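Local structure of methyltransferase (Streptomyces regensis, 5N5D) at residues 27-31 against 105-109; 43-47 against 73-77. The protein binds S-adenosylmethionine and, as the O-methyltransferase TomG of tomaymycin synthesis, probably transfers its methyl group to a hydroxyl of a biosynthetic intermediate. Residues are numbered along the deposited sequence.

Contact 1: 27-31 against 105-109; sequences ALSKA and RLAEA
Helix-to-helix packing in which alanine lets two backbones approach, with a salt-bridge network along the solvent edge, is exemplified where helix 26-31 meets the C-terminal part of helix 96-108 in this Rossmann-like methyltransferase. Residues 27-31 and 105-108 are helical. The backbones are nearest at Ala27 and Ala109, whose CA atoms lie 5.0 Å apart. Three residues, Arg105, Ala27 and Lys30, contribute most of the 282 Å² buried between the segments. Ala27 points toward the partner helix, its CB 3.5 Å from Ala109 N, 3.6 Å from Ala109 CB and 3.6 Å from Arg105 O; a methyl group is small enough to sit directly against main chain. Arg105 does not extend but folds back, with chi1 and chi2 both m and chi3 p. Its aliphatic part thereby packs on Ala31, with Arg105 CD 3.4 Å from Ala31 N and Arg105 CG 3.8 Å from Ala31 CB. The same bend delivers the guanidinium to Glu108, one helical turn on, in a two-pronged pairing: Arg105 NE to Glu108 OE1 is 2.8 Å and Arg105 NH2 to Glu108 OE2 is 2.9 Å. Lys30, in an m, t, p, t rotamer, carries its CE over one face of that guanidinium. The like charges Lys30 NZ and Arg105 NH2 come within 3.8 Å, a closeness offset by the shared carboxylate, for Lys30 NZ donates to Glu108 OE2 in a salt bridge of 2.8 Å.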
ATOM      1  N   ALA A  27       6.421  19.327 -14.020  1.00 15.43           N
ATOM      2  CA  ALA A  27       4.973  19.145 -14.037  1.00 16.59           C
ATOM      3  C   ALA A  27       4.449  18.784 -12.651  1.00 16.15           C
ATOM      4  O   ALA A  27       3.452  19.347 -12.185  1.00 16.35           O
ATOM      5  CB  ALA A  27       4.592  18.077 -15.063  1.00 15.66           C
ATOM      6  N   LEU A  28       5.122  17.854 -11.967  1.00 15.46           N
ATOM      7  CA  LEU A  28       4.673  17.443 -10.641  1.00 14.71           C
ATOM      8  C   LEU A  28       4.862  18.552  -9.616  1.00 15.51           C
ATOM      9  O   LEU A  28       3.972  18.805  -8.798  1.00 16.34           O
ATOM     10  CB  LEU A  28       5.420  16.188 -10.195  1.00 15.15           C
ATOM     11  CG  LEU A  28       4.926  14.868 -10.797  1.00 17.00           C
ATOM     12  CD1 LEU A  28       5.920  13.746 -10.518  1.00 19.14           C
ATOM     13  CD2 LEU A  28       3.547  14.510 -10.256  1.00 17.85           C
ATOM     14  N   SER A  29       6.020  19.214  -9.624  1.00 16.59           N
ATOM     15  CA  SER A  29       6.252  20.272  -8.649  0.52 17.97           C
ATOM     16  C   SER A  29       5.272  21.421  -8.839  1.00 17.21           C
ATOM     17  O   SER A  29       4.859  22.052  -7.860  1.00 17.85           O
ATOM     18  CB  SER A  29       7.697  20.769  -8.737  0.52 20.71           C
ATOM     19  OG  SER A  29       7.981  21.294 -10.014  0.52 22.01           O
ATOM     20  N   LYS A  30       4.891  21.709 -10.087  1.00 16.97           N
ATOM     21  CA  LYS A  30       3.895  22.748 -10.339  0.60 17.48           C
ATOM     22  C   LYS A  30       2.505  22.282  -9.927  1.00 17.26           C
ATOM     23  O   LYS A  30       1.758  23.035  -9.289  1.00 18.96           O
ATOM     24  CB  LYS A  30       3.901  23.150 -11.816  0.60 18.74           C
ATOM     25  CG  LYS A  30       5.167  23.867 -12.286  0.60 20.82           C
ATOM     26  CD  LYS A  30       5.131  24.215 -13.785  0.60 22.31           C
ATOM     27  CE  LYS A  30       4.133  25.324 -14.099  0.60 22.07           C
ATOM     28  NZ  LYS A  30       4.256  25.803 -15.506  0.60 24.61           N
ATOM     29  N   ALA A  31       2.142  21.048 -10.284  1.00 15.63           N
ATOM     30  CA  ALA A  31       0.834  20.515  -9.911  1.00 14.91           C
ATOM     31  C   ALA A  31       0.658  20.527  -8.399  1.00 18.12           C
ATOM     32  O   ALA A  31      -0.447  20.766  -7.893  1.00 19.04           O
ATOM     33  CB  ALA A  31       0.666  19.097 -10.457  1.00 15.78           C
ATOM     34  N   ARG A 105      -0.904  20.926 -16.481  1.00 17.10           N
ATOM     35  CA  ARG A 105       0.100  20.068 -15.859  1.00 16.20           C
ATOM     36  C   ARG A 105       0.277  18.769 -16.637  1.00 17.31           C
ATOM     37  O   ARG A 105       1.403  18.296 -16.825  1.00 18.00           O
ATOM     38  CB  ARG A 105      -0.289  19.749 -14.415  1.00 16.85           C
ATOM     39  CG  ARG A 105      -0.567  20.947 -13.520  1.00 17.21           C
ATOM     40  CD  ARG A 105       0.670  21.780 -13.267  1.00 19.35           C
ATOM     41  NE  ARG A 105       0.957  22.724 -14.344  1.00 19.14           N
ATOM     42  CZ  ARG A 105       0.322  23.879 -14.523  1.00 22.61           C
ATOM     43  NH1 ARG A 105      -0.663  24.238 -13.707  1.00 25.06           N
ATOM     44  NH2 ARG A 105       0.668  24.677 -15.524  1.00 23.51           N
ATOM     45  N   LEU A 106      -0.827  18.157 -17.062  1.00 16.88           N
ATOM     46  CA  LEU A 106      -0.725  16.892 -17.781  1.00 17.77           C
ATOM     47  C   LEU A 106      -0.007  17.065 -19.112  1.00 17.52           C
ATOM     48  O   LEU A 106       0.731  16.170 -19.546  1.00 18.13           O
ATOM     49  CB  LEU A 106      -2.119  16.301 -17.980  1.00 18.73           C
ATOM     50  CG  LEU A 106      -2.784  15.882 -16.665  1.00 20.21           C
ATOM     51  CD1 LEU A 106      -4.286  15.739 -16.860  1.00 21.37           C
ATOM     52  CD2 LEU A 106      -2.179  14.591 -16.125  1.00 19.18           C
ATOM     53  N   ALA A 107      -0.202  18.207 -19.772  1.00 18.28           N
ATOM     54  CA  ALA A 107       0.544  18.500 -20.990  1.00 19.10           C
ATOM     55  C   ALA A 107       2.030  18.657 -20.690  1.00 20.50           C
ATOM     56  O   ALA A 107       2.879  18.078 -21.382  1.00 20.78           O
ATOM     57  CB  ALA A 107      -0.018  19.759 -21.644  1.00 21.13           C
ATOM     58  N   GLU A 108       2.363  19.438 -19.656  1.00 20.94           N
ATOM     59  CA  GLU A 108       3.758  19.588 -19.245  1.00 21.74           C
ATOM     60  C   GLU A 108       4.378  18.237 -18.918  1.00 19.56           C
ATOM     61  O   GLU A 108       5.562  18.000 -19.191  1.00 21.55           O
ATOM     62  CB  GLU A 108       3.853  20.516 -18.030  1.00 23.46           C
ATOM     63  CG  GLU A 108       3.488  21.973 -18.305  1.00 24.62           C
ATOM     64  CD  GLU A 108       3.183  22.765 -17.036  1.00 23.99           C
ATOM     65  OE1 GLU A 108       3.164  22.171 -15.934  1.00 20.57           O
ATOM     66  OE2 GLU A 108       2.961  23.992 -17.143  1.00 25.05           O
ATOM     67  N   ALA A 109       3.590  17.340 -18.327  1.00 18.29           N
ATOM     68  CA  ALA A 109       4.080  16.033 -17.910  1.00 16.67           C
ATOM     69  C   ALA A 109       4.294  15.076 -19.072  1.00 17.81           C
ATOM     70  O   ALA A 109       4.899  14.019 -18.867  1.00 19.71           O
ATOM     71  CB  ALA A 109       3.099  15.410 -16.923  1.00 15.93           C
TER
HETATM   72  O   HOH W   1      -0.619  24.072 -10.443  1.00 28.95           O

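Contact 2: 43-47 against 73-77; sequences LAVSA and GYSSI. With SAM (S-adenosylmethionine), chain H.
A cofactor's charged end can join two pieces of chain that share no hydrogen bond of their own, and residues 43-47 against 73-77 illustrate this. The first segment is a loop entering helix 47-60; the second begins with Gly73 at the N-cap of helix 74-80, its phi of 91° suiting a residue without a side chain. CA atoms pair Ala44 with Tyr74 and Val45 with Ser75, both at 6.3 Å. Leu43 leads in, its O 3.3 Å from the SAM methyl carbon CE. Ala44 then turns extended (psi 152°) and directs its CB toward Tyr74, 3.9 Å from Tyr74 CB and 3.4 Å from SAM OXT. Val45, also extended, donates from its N to SAM O at 2.9 Å; its CG2, with chi1 m, packs 3.7 Å from Tyr74 CD2 and 3.9 Å from Ser75 CB. Ser46 turns its CB away, and its p side chain caps the start of the following helix. Ala47 opens that helix, its CA meeting the ring edge of Tyr74 with Tyr74 OH 3.2 Å away. The tyrosine, chi1 t, runs alongside residues 44-47, and its hydroxyl is hydrogen-bonded to Glu24 and Trp78. Across the ligand, Ser75 N donates to SAM OXT at 3.1 Å, while Ser75 OG, with chi1 p, accepts from SAM N at 2.8 Å and also bonds Glu67. The carboxylate is therefore held between the loop and the helix N-terminus, and the amino group by Ser75, an arrangement characteristic of the SAM pocket of Rossmann-like O-methyltransferases.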
ATOM      1  N   LEU A  43      -4.832  19.885  -1.088  1.00 23.96           N
ATOM      2  CA  LEU A  43      -5.729  18.745  -1.214  1.00 22.96           C
ATOM      3  C   LEU A  43      -5.103  17.556  -1.928  1.00 22.53           C
ATOM      4  O   LEU A  43      -5.727  16.491  -1.984  1.00 22.83           O
ATOM      5  CB  LEU A  43      -6.989  19.157  -1.973  1.00 24.98           C
ATOM      6  CG  LEU A  43      -7.749  20.362  -1.426  1.00 32.66           C
ATOM      7  CD1 LEU A  43      -8.972  20.630  -2.288  1.00 38.17           C
ATOM      8  CD2 LEU A  43      -8.148  20.139   0.026  1.00 34.06           C
ATOM      9  N   ALA A  44      -3.902  17.704  -2.476  1.00 20.47           N
ATOM     10  CA  ALA A  44      -3.302  16.649  -3.275  1.00 19.09           C
ATOM     11  C   ALA A  44      -2.669  15.579  -2.395  1.00 17.24           C
ATOM     12  O   ALA A  44      -2.227  15.846  -1.274  1.00 19.16           O
ATOM     13  CB  ALA A  44      -2.238  17.228  -4.204  1.00 20.67           C
ATOM     14  N   VAL A  45      -2.627  14.356  -2.915  1.00 15.45           N
ATOM     15  CA  VAL A  45      -1.809  13.327  -2.288  1.00 16.30           C
ATOM     16  C   VAL A  45      -0.389  13.864  -2.162  1.00 16.48           C
ATOM     17  O   VAL A  45       0.070  14.673  -2.982  1.00 17.31           O
ATOM     18  CB  VAL A  45      -1.832  12.004  -3.076  1.00 16.70           C
ATOM     19  CG1 VAL A  45      -3.237  11.405  -3.082  1.00 16.52           C
ATOM     20  CG2 VAL A  45      -1.319  12.208  -4.495  1.00 17.28           C
ATOM     21  N   SER A  46       0.304  13.425  -1.119  1.00 16.06           N
ATOM     22  CA  SER A  46       1.712  13.728  -0.947  1.00 16.18           C
ATOM     23  C   SER A  46       2.536  13.022  -2.019  1.00 14.45           C
ATOM     24  O   SER A  46       2.059  12.138  -2.733  1.00 14.61           O
ATOM     25  CB  SER A  46       2.184  13.271   0.426  1.00 17.58           C
ATOM     26  OG  SER A  46       2.181  11.854   0.479  1.00 15.55           O
ATOM     27  N   ALA A  47       3.812  13.389  -2.107  1.00 16.35           N
ATOM     28  CA  ALA A  47       4.679  12.706  -3.064  1.00 16.16           C
ATOM     29  C   ALA A  47       4.781  11.214  -2.769  1.00 15.05           C
ATOM     30  O   ALA A  47       4.608  10.413  -3.705  1.00 15.55           O
ATOM     31  CB  ALA A  47       6.053  13.384  -3.093  1.00 16.82           C
ATOM     32  N   GLY A  73      -4.369  17.874 -10.801  1.00 15.55           N
ATOM     33  CA  GLY A  73      -3.679  16.915 -11.632  1.00 15.54           C
ATOM     34  C   GLY A  73      -2.483  16.236 -11.007  1.00 14.33           C
ATOM     35  O   GLY A  73      -1.787  15.488 -11.706  1.00 15.42           O
ATOM     36  N   TYR A  74      -2.222  16.453  -9.716  1.00 13.84           N
ATOM     37  CA  TYR A  74      -1.033  15.870  -9.105  1.00 14.23           C
ATOM     38  C   TYR A  74      -1.133  14.348  -9.068  1.00 14.50           C
ATOM     39  O   TYR A  74      -0.269  13.640  -9.596  1.00 14.35           O
ATOM     40  CB  TYR A  74      -0.798  16.439  -7.697  1.00 14.89           C
ATOM     41  CG  TYR A  74       0.495  15.918  -7.138  1.00 15.06           C
ATOM     42  CD1 TYR A  74       1.702  16.552  -7.425  1.00 16.15           C
ATOM     43  CD2 TYR A  74       0.534  14.752  -6.389  1.00 15.39           C
ATOM     44  CE1 TYR A  74       2.904  16.055  -6.958  1.00 17.93           C
ATOM     45  CE2 TYR A  74       1.730  14.250  -5.916  1.00 15.18           C
ATOM     46  CZ  TYR A  74       2.915  14.901  -6.209  1.00 17.17           C
ATOM     47  OH  TYR A  74       4.106  14.393  -5.746  1.00 19.14           O
ATOM     48  N   SER A  75      -2.190  13.812  -8.450  1.00 13.67           N
ATOM     49  CA  SER A  75      -2.369  12.366  -8.494  1.00 14.24           C
ATOM     50  C   SER A  75      -2.515  11.876  -9.932  1.00 14.14           C
ATOM     51  O   SER A  75      -2.042  10.781 -10.266  1.00 14.57           O
ATOM     52  CB  SER A  75      -3.586  11.955  -7.655  1.00 14.43           C
ATOM     53  OG  SER A  75      -4.752  12.642  -8.075  1.00 16.68           O
ATOM     54  N   SER A  76      -3.130  12.690 -10.799  1.00 14.60           N
ATOM     55  CA  SER A  76      -3.370  12.293 -12.184  1.00 12.79           C
ATOM     56  C   SER A  76      -2.065  12.008 -12.914  1.00 14.37           C
ATOM     57  O   SER A  76      -1.973  11.042 -13.680  1.00 14.94           O
ATOM     58  CB  SER A  76      -4.154  13.385 -12.908  1.00 14.59           C
ATOM     59  OG  SER A  76      -5.184  13.905 -12.080  1.00 15.92           O
ATOM     60  N   ILE A  77      -1.047  12.843 -12.703  1.00 14.92           N
ATOM     61  CA  ILE A  77       0.236  12.624 -13.370  1.00 13.98           C
ATOM     62  C   ILE A  77       0.825  11.288 -12.940  1.00 14.47           C
ATOM     63  O   ILE A  77       1.300  10.502 -13.768  1.00 15.05           O
ATOM     64  CB  ILE A  77       1.204  13.782 -13.075  1.00 14.98           C
ATOM     65  CG1 ILE A  77       0.720  15.072 -13.744  1.00 15.92           C
ATOM     66  CG2 ILE A  77       2.614  13.442 -13.565  1.00 15.44           C
ATOM     67  CD1 ILE A  77       1.432  16.310 -13.251  1.00 17.53           C
TER
HETATM   68  N   SAM H 306      -6.846  13.564  -6.460  1.00 16.05           N
HETATM   69  CA  SAM H 306      -6.246  14.905  -6.315  1.00 16.39           C
HETATM   70  C   SAM H 306      -4.720  14.782  -6.002  1.00 18.37           C
HETATM   71  O   SAM H 306      -4.388  13.920  -5.156  1.00 17.12           O
HETATM   72  OXT SAM H 306      -3.938  15.545  -6.607  1.00 18.13           O
HETATM   73  CB  SAM H 306      -6.953  15.705  -5.195  1.00 16.39           C
HETATM   74  CG  SAM H 306      -8.470  15.649  -5.327  1.00 17.32           C
HETATM   75  SD  SAM H 306      -9.174  16.767  -4.091  1.00 21.60           S
HETATM   76  CE  SAM H 306      -8.936  15.831  -2.627  1.00 21.28           C
HETATM   77  C5' SAM H 306     -10.970  16.518  -4.297  1.00 20.70           C
HETATM   78  C4' SAM H 306     -11.492  17.053  -5.616  1.00 20.81           C
HETATM   79  O4' SAM H 306     -12.813  16.536  -5.888  1.00 21.69           O
HETATM   80  C3' SAM H 306     -11.590  18.582  -5.692  1.00 19.34           C
HETATM   81  O3' SAM H 306     -10.838  19.049  -6.807  1.00 19.12           O
HETATM   82  C2' SAM H 306     -13.100  18.843  -5.812  1.00 18.92           C
HETATM   83  O2' SAM H 306     -13.406  19.973  -6.621  1.00 19.71           O
HETATM   84  C1' SAM H 306     -13.568  17.562  -6.489  1.00 20.95           C
HETATM   85  N9  SAM H 306     -14.982  17.254  -6.309  1.00 19.22           N
HETATM   86  C8  SAM H 306     -15.735  17.426  -5.179  1.00 19.40           C
HETATM   87  N7  SAM H 306     -16.970  16.999  -5.289  1.00 18.61           N
HETATM   88  C5  SAM H 306     -17.033  16.509  -6.586  1.00 18.95           C
HETATM   89  C6  SAM H 306     -18.065  15.894  -7.318  1.00 18.57           C
HETATM   90  N6  SAM H 306     -19.289  15.663  -6.825  1.00 20.80           N
HETATM   91  N1  SAM H 306     -17.794  15.507  -8.585  1.00 18.46           N
HETATM   92  C2  SAM H 306     -16.572  15.731  -9.077  1.00 19.33           C
HETATM   93  N3  SAM H 306     -15.521  16.305  -8.482  1.00 18.85           N
HETATM   94  C4  SAM H 306     -15.817  16.669  -7.228  1.00 18.93           C

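The two contacts, centred about 10 Å apart, show how a cofactor site continues outward into helix packing. Along the chain they are nested: 27-31 comes first, then 43-47 and 73-77, and 105-109 closes the outer loop. Helix 74-80, which follows strand 64-68, an inner parallel strand of the sheet, connects them. Its Ile77 packs against both helices of contact 1, with CG2 3.6 Å from Leu28 CD2 and CG1 3.8 Å from Leu106 CD2, while Tyr74 CE1 lies 3.5 Å from Leu28 O. Contact 1, centred about 17 Å from the chain centre, is partly buried; contact 2, centred about 8 Å from the chain centre, is buried next to the SAM.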